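Glucose-1-phosphate uridylyltransferase (Sphingomonas elodea, PDB 2UX8) probably catalyses the formation of UDP-glucose and diphosphate from glucose 1-phosphate and UTP, and is seen here with bound glucose 1-phosphate. Local coordinates at residues C[169-173]-C[174-178]; C[78-82]-C[83-87]. All coordinates share one frame; numbering follows the deposited sequence.

How the interactions relate
Interactions 1 and 2 are both local, each folding a single continuous run of chain onto itself, but they lie on opposite sides of the chain's centre, with their own centres about 44 Å apart. Interaction 1 is partly buried and turns the chain where strand 164-170 gives way to the loop before strand 181-188, with the V171 side chain about 9 Å from the bound glucose 1-phosphate. Interaction 2 is a surface contact of the single chain, opening helix 82-89 where other subunits meet it. They share no secondary-structure element. Main-chain bonds to carbonyl oxygens hold both; those at 169-178 are mostly weak and backed by valine packing, while 78-87 has regular helical bonds and charges paired across subunits.

Interaction 1 (C[169-173]-C[174-178]); sequences EEVPD and DQTHR
V171 packs against Q175 and T176 as the chain leaves strand 164-170 and doubles back. From CB of V171, which points toward residues 174-178, the two methyls divide the work. CG1 makes the closer approach, 3.6 Å from Q175 CB, and also nears T176 OG1. CG2 flanks the same glutamine, 3.9 Å from Q175 CB and 4.1 Å from Q175 CG, and the two side chains cross at about a right angle. Q175 then bends at its second torsion (chi2 64°) and leads its amide away from the valine. The reversal itself is a type I beta turn over P172-Q175: Q175 N donates to P172 O at 3.0 Å, arriving well above the carbonyl plane, 57° out of it. T176 N adds two weak bonds, to P172 O at 3.4 Å and to D173 O at 3.5 Å. N209, just ahead of strand 210-213, ties the turn to its neighbour, its ND2 donating to both D173 OD1 and V171 O, while T176 packs on P201 and A206. Directed bonding across the turn thus belongs to the main chain, and the side chains add mainly apolar contact, V171 against Q175 and T176. The charged atoms of D173 and D174 are not in contact, with D173 OD2 5.7 Å from D174 OD1, and the N209 bond to D173 OD1 probably offsets some of any repulsion between them.

Interaction 2 (C[78-82]-C[83-87]); sequences FDIAY and ELEAT
A81, at the N-cap position and the centre of an inverse gamma turn, starts helix 82-89 by accepting from E85 N through its O at 2.9 Å in an almost straight bond (177°), and A86 N follows on Y82 O at 3.2 Å. The methyl of A81 lies 3.7 Å from L84 CB and also meets L84 CD2. E85 sets its CG beside its own backbone N (chi1 -62°), which brings CG within 3.4 Å of A81 O; the extended chain then crosses I80 at about a right angle, with OE2 3.9 Å from I80 CG2. With an alanine here the helical bond would stay, but I80 CG2 and A81 O would probably lose the contacts made by the glutamate's chain and carboxylate. One turn on, T87 OG1 and T87 N both donate to E83 O. E83 extends outward to a salt bridge with R69 of the second subunit, and L84 packs on L29 of that subunit, whereas Y82 meets E83 of the fourth. At the other end, F78 inserts between helix 47-57 and strand 108-112, edge-to-face with F65 of strand 62-67, joining this peripheral helix to the parallel part of the central sheet.

Interaction 1 (C[169-173]-C[174-178])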
# COMPACT_ATOMS: atom_id res chain seq x y z
N GLU C 169 4.35 29.82 24.05
CA GLU C 169 3.14 29.73 24.85
C GLU C 169 3.47 29.47 26.32
O GLU C 169 4.24 28.56 26.64
CB GLU C 169 2.27 28.61 24.28
CG GLU C 169 0.92 28.41 24.92
CD GLU C 169 0.18 27.26 24.27
OE1 GLU C 169 0.07 27.26 23.02
OE2 GLU C 169 -0.28 26.35 25.00
N GLU C 170 2.88 30.28 27.20
CA GLU C 170 3.07 30.13 28.65
C GLU C 170 2.47 28.81 29.08
O GLU C 170 1.31 28.51 28.78
CB GLU C 170 2.39 31.28 29.40
CG GLU C 170 3.17 32.57 29.43
CD GLU C 170 4.40 32.47 30.30
OE1 GLU C 170 4.26 32.13 31.49
OE2 GLU C 170 5.52 32.73 29.80
N VAL C 171 3.24 28.01 29.80
CA VAL C 171 2.76 26.72 30.26
C VAL C 171 2.92 26.58 31.77
O VAL C 171 3.81 27.19 32.36
CB VAL C 171 3.53 25.58 29.54
CG1 VAL C 171 4.57 24.98 30.45
CG2 VAL C 171 2.56 24.53 29.06
N PRO C 172 2.04 25.80 32.41
CA PRO C 172 2.11 25.60 33.86
C PRO C 172 3.46 25.06 34.32
O PRO C 172 4.18 24.41 33.55
CB PRO C 172 0.97 24.63 34.13
CG PRO C 172 -0.06 25.08 33.14
CD PRO C 172 0.77 25.27 31.88
N ASP C 173 3.81 25.33 35.57
CA ASP C 173 5.08 24.89 36.14
C ASP C 173 5.33 23.39 36.08
O ASP C 173 6.44 22.96 35.76
CB ASP C 173 5.20 25.38 37.59
CG ASP C 173 5.39 26.88 37.70
OD1 ASP C 173 5.60 27.53 36.66
OD2 ASP C 173 5.35 27.42 38.82
N ASP C 174 4.32 22.58 36.38
CA ASP C 174 4.49 21.13 36.35
C ASP C 174 4.48 20.57 34.94
O ASP C 174 4.55 19.36 34.74
CB ASP C 174 3.41 20.43 37.20
CG ASP C 174 2.29 21.36 37.63
OD1 ASP C 174 2.56 22.54 37.91
OD2 ASP C 174 1.13 20.90 37.73
N GLN C 175 4.44 21.48 33.96
CA GLN C 175 4.40 21.11 32.55
C GLN C 175 5.70 21.39 31.81
O GLN C 175 5.96 20.83 30.75
CB GLN C 175 3.29 21.89 31.85
CG GLN C 175 2.34 21.02 31.09
CD GLN C 175 1.60 20.09 32.00
OE1 GLN C 175 0.71 20.51 32.75
NE2 GLN C 175 1.97 18.81 31.98
N THR C 176 6.49 22.29 32.37
CA THR C 176 7.75 22.71 31.77
C THR C 176 8.76 21.63 31.36
O THR C 176 9.49 21.81 30.38
CB THR C 176 8.45 23.73 32.68
OG1 THR C 176 7.67 24.93 32.71
CG2 THR C 176 9.82 24.07 32.17
N HIS C 177 8.80 20.52 32.07
CA HIS C 177 9.75 19.46 31.75
C HIS C 177 9.41 18.70 30.47
O HIS C 177 10.15 17.81 30.07
CB HIS C 177 9.83 18.48 32.92
CG HIS C 177 8.59 17.66 33.10
ND1 HIS C 177 8.45 16.40 32.56
CD2 HIS C 177 7.41 17.95 33.70
CE1 HIS C 177 7.23 15.95 32.81
NE2 HIS C 177 6.58 16.87 33.50
N ARG C 178 8.29 19.05 29.84
CA ARG C 178 7.86 18.37 28.62
C ARG C 178 8.16 19.14 27.34
O ARG C 178 8.00 18.61 26.24
CB ARG C 178 6.36 18.11 28.65
CG ARG C 178 5.80 17.65 29.98
CD ARG C 178 4.27 17.62 29.91
NE ARG C 178 3.80 16.57 29.02
CZ ARG C 178 2.62 16.57 28.42
NH1 ARG C 178 1.79 17.59 28.60
NH2 ARG C 178 2.27 15.56 27.63

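Interaction 2 (C[78-82]-C[83-87])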
# COMPACT_ATOMS: atom_id res chain seq x y z
N PHE C 78 -3.34 13.57 -0.65
CA PHE C 78 -3.01 14.76 -1.40
C PHE C 78 -2.83 14.54 -2.89
O PHE C 78 -2.12 15.28 -3.56
CB PHE C 78 -1.76 15.43 -0.83
CG PHE C 78 -1.95 15.97 0.56
CD1 PHE C 78 -1.66 15.18 1.67
CD2 PHE C 78 -2.44 17.25 0.76
CE1 PHE C 78 -1.87 15.67 2.97
CE2 PHE C 78 -2.65 17.75 2.05
CZ PHE C 78 -2.36 16.95 3.16
N ASP C 79 -3.47 13.51 -3.41
CA ASP C 79 -3.38 13.21 -4.83
C ASP C 79 -4.83 13.12 -5.32
O ASP C 79 -5.76 13.25 -4.54
CB ASP C 79 -2.64 11.88 -5.01
CG ASP C 79 -2.09 11.69 -6.42
OD1 ASP C 79 -2.20 12.63 -7.24
OD2 ASP C 79 -1.55 10.60 -6.70
N ILE C 80 -5.02 12.91 -6.61
CA ILE C 80 -6.36 12.79 -7.13
C ILE C 80 -6.95 11.45 -6.71
O ILE C 80 -6.33 10.40 -6.88
CB ILE C 80 -6.35 12.89 -8.65
CG1 ILE C 80 -5.84 14.27 -9.06
CG2 ILE C 80 -7.73 12.59 -9.20
CD1 ILE C 80 -5.71 14.47 -10.54
N ALA C 81 -8.15 11.49 -6.14
CA ALA C 81 -8.84 10.29 -5.70
C ALA C 81 -9.72 9.92 -6.89
O ALA C 81 -10.93 10.18 -6.91
CB ALA C 81 -9.68 10.58 -4.48
N TYR C 82 -9.08 9.33 -7.89
CA TYR C 82 -9.75 8.97 -9.13
C TYR C 82 -11.16 8.40 -9.06
O TYR C 82 -12.09 9.01 -9.57
CB TYR C 82 -8.85 8.04 -9.94
CG TYR C 82 -9.13 8.13 -11.41
CD1 TYR C 82 -8.55 9.12 -12.19
CD2 TYR C 82 -10.04 7.26 -12.01
CE1 TYR C 82 -8.87 9.25 -13.54
CE2 TYR C 82 -10.38 7.38 -13.36
CZ TYR C 82 -9.79 8.38 -14.11
OH TYR C 82 -10.11 8.51 -15.44
N GLU C 83 -11.33 7.23 -8.46
CA GLU C 83 -12.66 6.62 -8.40
C GLU C 83 -13.66 7.45 -7.62
O GLU C 83 -14.83 7.53 -7.98
CB GLU C 83 -12.58 5.21 -7.81
CG GLU C 83 -13.89 4.43 -7.93
CD GLU C 83 -13.77 3.01 -7.44
OE1 GLU C 83 -12.82 2.33 -7.87
OE2 GLU C 83 -14.61 2.56 -6.64
N LEU C 84 -13.20 8.07 -6.54
CA LEU C 84 -14.05 8.91 -5.71
C LEU C 84 -14.65 10.05 -6.51
O LEU C 84 -15.86 10.25 -6.52
CB LEU C 84 -13.25 9.50 -4.56
CG LEU C 84 -13.97 10.53 -3.69
CD1 LEU C 84 -15.19 9.90 -3.02
CD2 LEU C 84 -13.00 11.04 -2.66
N GLU C 85 -13.78 10.82 -7.16
CA GLU C 85 -14.23 11.95 -7.97
C GLU C 85 -15.20 11.50 -9.06
O GLU C 85 -16.10 12.25 -9.44
CB GLU C 85 -13.04 12.68 -8.63
CG GLU C 85 -12.05 13.27 -7.64
CD GLU C 85 -11.17 14.36 -8.25
OE1 GLU C 85 -11.33 14.65 -9.46
OE2 GLU C 85 -10.33 14.92 -7.51
N ALA C 86 -14.99 10.29 -9.57
CA ALA C 86 -15.86 9.76 -10.61
C ALA C 86 -17.21 9.44 -10.01
O ALA C 86 -18.25 9.78 -10.56
CB ALA C 86 -15.26 8.51 -11.22
N THR C 87 -17.19 8.79 -8.85
CA THR C 87 -18.41 8.43 -8.14
C THR C 87 -19.26 9.66 -7.83
O THR C 87 -20.47 9.66 -8.00
CB THR C 87 -18.10 7.75 -6.81
OG1 THR C 87 -17.36 6.56 -7.04
CG2 THR C 87 -19.38 7.40 -6.08